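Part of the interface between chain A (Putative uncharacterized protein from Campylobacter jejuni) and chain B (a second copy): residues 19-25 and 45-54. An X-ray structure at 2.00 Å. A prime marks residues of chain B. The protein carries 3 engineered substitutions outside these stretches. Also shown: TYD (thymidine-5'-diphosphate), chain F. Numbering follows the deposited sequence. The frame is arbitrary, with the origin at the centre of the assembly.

Chain A 19-25: DNRGSLI
Chain B 45-54: DTDPNFPRGA

How do the two backbones meet? In chain A a type I turn from Asp19 to Gly22, with a weak closing bond from Gly22 N to Asp19 O (3.3 Å) and a return bond from Asp19 N to Gly22 O (3.0 Å), leads into a strand over residues 22-25. Chain B is irregular, with a type I turn from Asp47′ to Phe50′ held by Phe50′ N to Asp47′ O at 3.0 Å. The CA atoms of Gly22 and Thr46′ lie 4.5 Å apart, those of Arg21 and Phe50′ 5.0 Å. CA-H...O contacts join the chains: Gly22 CA to Asp45′ O at 3.2 Å and Thr46′ CA to Arg21 O at 3.6 Å.

Why is Gly22 suited to this place? Its phi/psi of 139/-160 would jam a CB against the preceding carbonyl, and that CB would also lie a tight 3.3 Å from Asp45′ O. Beside it, Ser23 (chi1 m) makes a weak hydrogen bond from OG to Asp45′ OD2, 3.4 Å.

How can two arginines pack together? Arg21 (chi1-chi3 m, t, m) lies flat on the Arg52′ guanidinium, centres 4.0 Å apart and planes at 15°; Arg52′ has chi1 -32°, then m, m. Like charges, with Arg21 NH2 3.8 Å from Arg52′ NH2, are offset by anions. Asp19 OD2 forms a salt bridge with Arg21 NH2 at 2.8 Å. The diphosphate takes hydrogen bonds from Arg21 NH2 to TYD O2B (2.8 Å) and Arg52′ NH2 to TYD O2A (2.9 Å). A water donates to Asp19 OD1 (3.0 Å) and accepts from Arg52′ NH1 (2.6 Å).

What does Phe50′ cover? Its CB points toward chain A (chi1 m, chi2 -89°) and packs 3.7 Å from Arg21 CA. Asn20 (chi1 p) sets CB 4.3 Å from the Phe50′ ring centroid in an off-centre CH-pi contact.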

# COMPACT_ATOMS: atom_id res chain seq x y z
N ASP A 19 -11.27 -4.14 -15.58
CA ASP A 19 -12.11 -5.16 -16.25
C ASP A 19 -13.32 -5.21 -15.38
O ASP A 19 -13.48 -4.38 -14.51
CB ASP A 19 -11.40 -6.51 -16.33
CG ASP A 19 -10.87 -6.98 -15.00
OD1 ASP A 19 -11.46 -6.66 -13.96
OD2 ASP A 19 -9.83 -7.66 -14.98
N ASN A 20 -14.19 -6.18 -15.55
CA ASN A 20 -15.43 -6.18 -14.78
C ASN A 20 -15.20 -6.63 -13.33
O ASN A 20 -16.09 -6.50 -12.51
CB ASN A 20 -16.53 -6.99 -15.50
CG ASN A 20 -15.98 -8.21 -16.23
OD1 ASN A 20 -15.04 -8.12 -17.04
ND2 ASN A 20 -16.55 -9.37 -15.92
N ARG A 21 -14.01 -7.13 -13.01
CA ARG A 21 -13.72 -7.57 -11.65
C ARG A 21 -13.30 -6.41 -10.75
O ARG A 21 -13.29 -6.56 -9.52
CB ARG A 21 -12.64 -8.66 -11.63
CG ARG A 21 -13.13 -10.02 -12.18
CD ARG A 21 -12.01 -10.99 -12.52
NE ARG A 21 -10.95 -10.37 -13.30
CZ ARG A 21 -9.68 -10.77 -13.32
NH1 ARG A 21 -9.27 -11.82 -12.61
NH2 ARG A 21 -8.81 -10.06 -14.03
N GLY A 22 -12.94 -5.28 -11.37
CA GLY A 22 -12.40 -4.13 -10.65
C GLY A 22 -11.26 -3.49 -11.40
O GLY A 22 -11.12 -3.63 -12.62
N SER A 23 -10.47 -2.73 -10.65
CA SER A 23 -9.34 -2.03 -11.17
C SER A 23 -8.16 -2.46 -10.36
O SER A 23 -8.26 -2.65 -9.16
CB SER A 23 -9.45 -0.52 -11.00
OG SER A 23 -10.59 0.05 -11.60
N LEU A 24 -7.03 -2.57 -11.02
CA LEU A 24 -5.82 -2.98 -10.39
C LEU A 24 -4.75 -1.94 -10.74
O LEU A 24 -4.60 -1.54 -11.91
CB LEU A 24 -5.46 -4.39 -10.84
CG LEU A 24 -4.27 -5.00 -10.11
CD1 LEU A 24 -4.43 -6.50 -10.16
CD2 LEU A 24 -2.92 -4.62 -10.69
N ILE A 25 -4.05 -1.47 -9.72
CA ILE A 25 -2.87 -0.63 -9.94
C ILE A 25 -1.66 -1.29 -9.28
O ILE A 25 -1.73 -1.75 -8.12
CB ILE A 25 -3.05 0.78 -9.35
CG1 ILE A 25 -4.06 1.54 -10.18
CG2 ILE A 25 -1.71 1.55 -9.36
CD1 ILE A 25 -4.27 2.97 -9.73
N ASP B 45 -12.68 -1.07 -6.64
CA ASP B 45 -13.81 -1.10 -7.54
C ASP B 45 -14.29 -2.56 -7.74
O ASP B 45 -14.77 -2.94 -8.83
CB ASP B 45 -13.46 -0.45 -8.87
CG ASP B 45 -13.39 1.06 -8.76
OD1 ASP B 45 -14.07 1.61 -7.90
OD2 ASP B 45 -12.64 1.70 -9.50
N THR B 46 -14.19 -3.33 -6.66
CA THR B 46 -14.51 -4.75 -6.70
C THR B 46 -15.99 -4.95 -6.54
O THR B 46 -16.72 -4.03 -6.17
CB THR B 46 -13.73 -5.51 -5.62
OG1 THR B 46 -13.98 -4.97 -4.31
CG2 THR B 46 -12.28 -5.31 -5.85
N ASP B 47 -16.44 -6.17 -6.73
CA ASP B 47 -17.86 -6.47 -6.80
C ASP B 47 -18.04 -7.94 -6.40
O ASP B 47 -17.32 -8.78 -6.91
CB ASP B 47 -18.31 -6.28 -8.25
CG ASP B 47 -19.78 -6.46 -8.44
OD1 ASP B 47 -20.29 -5.66 -9.25
OD2 ASP B 47 -20.43 -7.35 -7.84
N PRO B 48 -18.97 -8.22 -5.49
CA PRO B 48 -19.19 -9.57 -5.00
C PRO B 48 -19.62 -10.54 -6.09
O PRO B 48 -19.61 -11.73 -5.84
CB PRO B 48 -20.34 -9.43 -3.99
CG PRO B 48 -20.68 -8.00 -3.89
CD PRO B 48 -19.83 -7.21 -4.83
N ASN B 49 -19.99 -10.04 -7.26
CA ASN B 49 -20.31 -10.88 -8.39
C ASN B 49 -19.18 -11.34 -9.25
O ASN B 49 -19.37 -12.24 -10.05
CB ASN B 49 -21.32 -10.18 -9.31
CG ASN B 49 -22.70 -10.18 -8.71
OD1 ASN B 49 -22.98 -10.95 -7.81
ND2 ASN B 49 -23.57 -9.29 -9.21
N PHE B 50 -18.01 -10.74 -9.12
CA PHE B 50 -16.93 -10.99 -10.05
C PHE B 50 -15.72 -11.38 -9.26
O PHE B 50 -14.91 -10.52 -8.94
CB PHE B 50 -16.63 -9.75 -10.87
CG PHE B 50 -17.77 -9.32 -11.72
CD1 PHE B 50 -17.91 -9.81 -13.01
CD2 PHE B 50 -18.74 -8.48 -11.21
CE1 PHE B 50 -18.98 -9.43 -13.80
CE2 PHE B 50 -19.81 -8.09 -12.00
CZ PHE B 50 -19.93 -8.57 -13.29
N PRO B 51 -15.61 -12.67 -8.95
CA PRO B 51 -14.46 -13.19 -8.23
C PRO B 51 -13.22 -13.19 -9.11
O PRO B 51 -13.33 -13.06 -10.32
CB PRO B 51 -14.86 -14.63 -7.94
CG PRO B 51 -15.75 -14.98 -9.08
CD PRO B 51 -16.54 -13.75 -9.33
N ARG B 52 -12.05 -13.32 -8.50
CA ARG B 52 -10.83 -13.44 -9.28
C ARG B 52 -10.64 -14.92 -9.61
O ARG B 52 -11.07 -15.83 -8.88
CB ARG B 52 -9.57 -12.95 -8.56
CG ARG B 52 -9.65 -11.80 -7.58
CD ARG B 52 -9.85 -10.46 -8.20
NE ARG B 52 -8.75 -10.08 -9.07
CZ ARG B 52 -8.77 -8.99 -9.82
NH1 ARG B 52 -9.82 -8.17 -9.79
NH2 ARG B 52 -7.75 -8.73 -10.63
N GLY B 53 -9.94 -15.16 -10.70
CA GLY B 53 -9.59 -16.53 -11.06
C GLY B 53 -8.66 -17.10 -10.01
O GLY B 53 -7.85 -16.38 -9.40
N ALA B 54 -8.80 -18.40 -9.80
CA ALA B 54 -7.90 -19.18 -8.93
C ALA B 54 -6.59 -19.46 -9.67
O ALA B 54 -6.59 -19.65 -10.87
CB ALA B 54 -8.58 -20.47 -8.51
PA TYD F . -4.51 -10.70 -12.03
O1A TYD F . -3.40 -11.10 -11.07
O2A TYD F . -5.95 -10.80 -11.67
O3A TYD F . -4.32 -11.69 -13.29
PB TYD F . -5.52 -12.21 -14.25
O1B TYD F . -6.33 -13.09 -13.32
O2B TYD F . -6.30 -11.00 -14.71
O3B TYD F . -4.68 -12.81 -15.35
O5' TYD F . -4.17 -9.36 -12.85
C5' TYD F . -5.22 -8.50 -13.33
C4' TYD F . -4.67 -7.60 -14.41
O4' TYD F . -3.73 -6.68 -13.85
C3' TYD F . -3.93 -8.43 -15.46
O3' TYD F . -4.37 -7.98 -16.74
C2' TYD F . -2.46 -8.16 -15.21
C1' TYD F . -2.42 -6.88 -14.37
N1 TYD F . -1.43 -6.90 -13.27
C2 TYD F . -0.30 -6.06 -13.36
O2 TYD F . -0.16 -5.31 -14.34
N3 TYD F . 0.63 -6.00 -12.43
C4 TYD F . 0.51 -6.73 -11.34
O4 TYD F . 1.39 -6.66 -10.49
C5 TYD F . -0.62 -7.65 -11.20
C5M TYD F . -0.82 -8.49 -9.99
C6 TYD F . -1.58 -7.68 -12.21
O HOH W 1 -9.53 -6.46 -11.69